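Local coordinates for C3-degrading proteinase (CppA protein) (Streptococcus pneumoniae, PDB 3E0R), which probably degrades complement component C3 as a proteinase and is built from domains of the glyoxalase clan, at residues 6-12 and 201-207. Residues are numbered along the deposited sequence; the frame is centred on the assembly and turned at random.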
loop_
_atom_site.group_PDB
_atom_site.type_symbol
_atom_site.label_atom_id
_atom_site.label_comp_id
_atom_site.label_asym_id
_atom_site.label_seq_id
_atom_site.Cartn_x
_atom_site.Cartn_y
_atom_site.Cartn_z
ATOM N N VAL A 6 -9.547 -6.268 22.407
ATOM C CA VAL A 6 -10.302 -5.068 21.830
ATOM C C VAL A 6 -9.322 -4.189 21.005
ATOM O O VAL A 6 -8.248 -3.789 21.536
ATOM C CB VAL A 6 -10.993 -4.228 22.936
ATOM C CG1 VAL A 6 -10.161 -2.958 23.279
ATOM C CG2 VAL A 6 -12.483 -3.878 22.550
ATOM N N ASN A 7 -9.687 -3.921 19.735
ATOM C CA ASN A 7 -8.847 -3.202 18.747
ATOM C C ASN A 7 -7.682 -4.035 18.153
ATOM O O ASN A 7 -6.711 -3.464 17.688
ATOM C CB ASN A 7 -8.297 -1.843 19.292
ATOM C CG ASN A 7 -9.354 -0.735 19.384
ATOM O OD1 ASN A 7 -10.250 -0.635 18.562
ATOM N ND2 ASN A 7 -9.202 0.128 20.355
ATOM N N GLN A 8 -7.780 -5.361 18.152
ATOM C CA GLN A 8 -6.781 -6.219 17.490
ATOM C C GLN A 8 -6.863 -6.138 15.948
ATOM O O GLN A 8 -7.927 -6.306 15.350
ATOM C CB GLN A 8 -6.919 -7.693 17.952
ATOM C CG GLN A 8 -5.817 -8.641 17.446
ATOM C CD GLN A 8 -4.481 -8.497 18.223
ATOM O OE1 GLN A 8 -3.925 -9.492 18.719
ATOM N NE2 GLN A 8 -3.981 -7.254 18.341
ATOM N N ILE A 9 -5.700 -5.938 15.331
ATOM C CA ILE A 9 -5.582 -5.626 13.919
ATOM C C ILE A 9 -5.697 -6.909 13.103
ATOM O O ILE A 9 -4.935 -7.865 13.284
ATOM C CB ILE A 9 -4.296 -4.832 13.632
ATOM C CG1 ILE A 9 -4.310 -3.535 14.478
ATOM C CG2 ILE A 9 -4.142 -4.554 12.108
ATOM C CD1 ILE A 9 -3.124 -2.627 14.264
ATOM N N VAL A 10 -6.727 -6.926 12.259
ATOM C CA VAL A 10 -7.016 -8.012 11.352
ATOM C C VAL A 10 -6.378 -7.752 9.945
ATOM O O VAL A 10 -5.794 -8.657 9.360
ATOM C CB VAL A 10 -8.572 -8.189 11.246
ATOM C CG1 VAL A 10 -8.969 -8.936 9.973
ATOM C CG2 VAL A 10 -9.091 -8.880 12.494
ATOM N N ARG A 11 -6.469 -6.510 9.452
ATOM C CA ARG A 11 -5.864 -6.123 8.198
ATOM C C ARG A 11 -5.583 -4.621 8.140
ATOM O O ARG A 11 -6.325 -3.839 8.659
ATOM C CB ARG A 11 -6.792 -6.501 7.057
ATOM C CG ARG A 11 -6.112 -6.477 5.673
ATOM C CD ARG A 11 -6.854 -7.419 4.675
ATOM N NE ARG A 11 -8.083 -6.816 4.191
ATOM C CZ ARG A 11 -9.336 -7.154 4.562
ATOM N NH1 ARG A 11 -10.351 -6.478 4.008
ATOM N NH2 ARG A 11 -9.596 -8.143 5.427
ATOM N N ILE A 12 -4.486 -4.237 7.486
ATOM C CA ILE A 12 -4.144 -2.834 7.233
ATOM C C ILE A 12 -4.273 -2.557 5.746
ATOM O O ILE A 12 -3.683 -3.287 4.897
ATOM C CB ILE A 12 -2.730 -2.463 7.761
ATOM C CG1 ILE A 12 -2.549 -2.969 9.217
ATOM C CG2 ILE A 12 -2.504 -0.927 7.684
ATOM C CD1 ILE A 12 -1.166 -2.699 9.822
ATOM N N PHE A 201 -7.313 0.497 9.497
ATOM C CA PHE A 201 -7.129 -0.668 10.332
ATOM C C PHE A 201 -8.476 -1.333 10.576
ATOM O O PHE A 201 -9.379 -0.740 11.184
ATOM C CB PHE A 201 -6.475 -0.274 11.661
ATOM C CG PHE A 201 -5.205 0.483 11.484
ATOM C CD1 PHE A 201 -3.990 -0.138 11.633
ATOM C CD2 PHE A 201 -5.227 1.831 11.185
ATOM C CE1 PHE A 201 -2.824 0.563 11.447
ATOM C CE2 PHE A 201 -4.093 2.528 11.027
ATOM C CZ PHE A 201 -2.869 1.881 11.126
ATOM N N LEU A 202 -8.618 -2.542 10.060
ATOM C CA LEU A 202 -9.752 -3.372 10.386
ATOM C C LEU A 202 -9.401 -4.196 11.634
ATOM O O LEU A 202 -8.351 -4.846 11.688
ATOM C CB LEU A 202 -10.123 -4.257 9.208
ATOM C CG LEU A 202 -10.531 -3.597 7.891
ATOM C CD1 LEU A 202 -11.105 -4.672 6.962
ATOM C CD2 LEU A 202 -11.564 -2.506 8.077
ATOM N N VAL A 203 -10.281 -4.156 12.625
ATOM C CA VAL A 203 -10.023 -4.644 13.994
ATOM C C VAL A 203 -11.130 -5.598 14.385
ATOM O O VAL A 203 -12.230 -5.509 13.835
ATOM C CB VAL A 203 -9.926 -3.486 15.080
ATOM C CG1 VAL A 203 -8.718 -2.613 14.844
ATOM C CG2 VAL A 203 -11.187 -2.619 15.111
ATOM N N ASN A 204 -10.792 -6.541 15.271
ATOM C CA ASN A 204 -11.713 -7.533 15.840
ATOM C C ASN A 204 -12.983 -6.898 16.479
ATOM O O ASN A 204 -14.118 -7.237 16.129
ATOM C CB ASN A 204 -10.962 -8.407 16.900
ATOM C CG ASN A 204 -10.424 -7.547 18.096
ATOM O OD1 ASN A 204 -10.098 -6.346 17.899
ATOM N ND2 ASN A 204 -10.411 -8.119 19.335
ATOM N N GLU A 205 -12.755 -5.981 17.420
ATOM C CA GLU A 205 -13.800 -5.199 18.063
ATOM C C GLU A 205 -13.247 -3.795 18.150
ATOM O O GLU A 205 -12.072 -3.615 18.449
ATOM C CB GLU A 205 -14.117 -5.737 19.467
ATOM C CG GLU A 205 -15.398 -5.120 20.056
ATOM C CD GLU A 205 -15.488 -5.229 21.587
ATOM O OE1 GLU A 205 -15.139 -6.322 22.125
ATOM O OE2 GLU A 205 -15.934 -4.224 22.238
ATOM N N LEU A 206 -14.081 -2.800 17.872
ATOM C CA LEU A 206 -13.644 -1.414 17.946
ATOM C C LEU A 206 -13.804 -0.840 19.391
ATOM O O LEU A 206 -14.878 -0.898 19.955
ATOM C CB LEU A 206 -14.412 -0.597 16.910
ATOM C CG LEU A 206 -14.106 0.904 16.860
ATOM C CD1 LEU A 206 -12.711 1.082 16.367
ATOM C CD2 LEU A 206 -15.143 1.656 16.018
ATOM N N ASP A 207 -12.730 -0.339 20.008
ATOM C CA ASP A 207 -12.898 0.391 21.269
ATOM C C ASP A 207 -12.573 1.868 21.129
ATOM O O ASP A 207 -11.420 2.260 21.065
ATOM C CB ASP A 207 -12.080 -0.174 22.405
ATOM C CG ASP A 207 -12.346 0.567 23.723
ATOM O OD1 ASP A 207 -13.518 0.879 24.097
ATOM O OD2 ASP A 207 -11.375 0.859 24.400
#
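Leu202 faces both Val10 and Arg11 where residues 6-12 run antiparallel to residues 201-207, the pattern of a classic beta bulge: its O receives Val10 N at 2.7 Å and, weakly, Arg11 N, while Leu202 N returns a bond to Arg11 O at 3.0 Å. Its side chain lies alongside that of Arg11, and CD1 rests over one face of the guanidinium, 3.5 Å from NH1. A branched apolar chain suits this place, since it covers the flat group without competing for its N-H bonds; Arg11 NE is held by Glu53 O. On the face opposite Arg11 and Leu202, Ile9 CD1 and Ile12 CG1, from either side of the bulge along the chain, approach Phe201 CD1 obliquely.

Past the end of strand 196-203, Asn7 carries the pairing on. Its N binds Glu205 O at 2.7 Å, and with CG anti to the carbonyl carbon (chi1 -74°) the amide reaches the backbone of Asp207. OD1 accepts Asp207 N at 2.9 Å, the donor standing well above the carbonyl plane, whereas ND2 gives a nearly straight bond to Asp207 O (3.2 Å), close to the amide's own plane. A carboxamide suits the place because it offers an acceptor and a donor side by side. Val6 spreads its methyls, CG1 against Asp207 CB and CG2 at 3.4 Å from Glu205 CD; beta-branching lets one short apolar chain cover both.

Because Asp207 also N-caps helix 208-214, with OD2 bonded to Ser210 OG, the two amide bonds of Asn7 are likely to steady the helix start against the N-terminal segment.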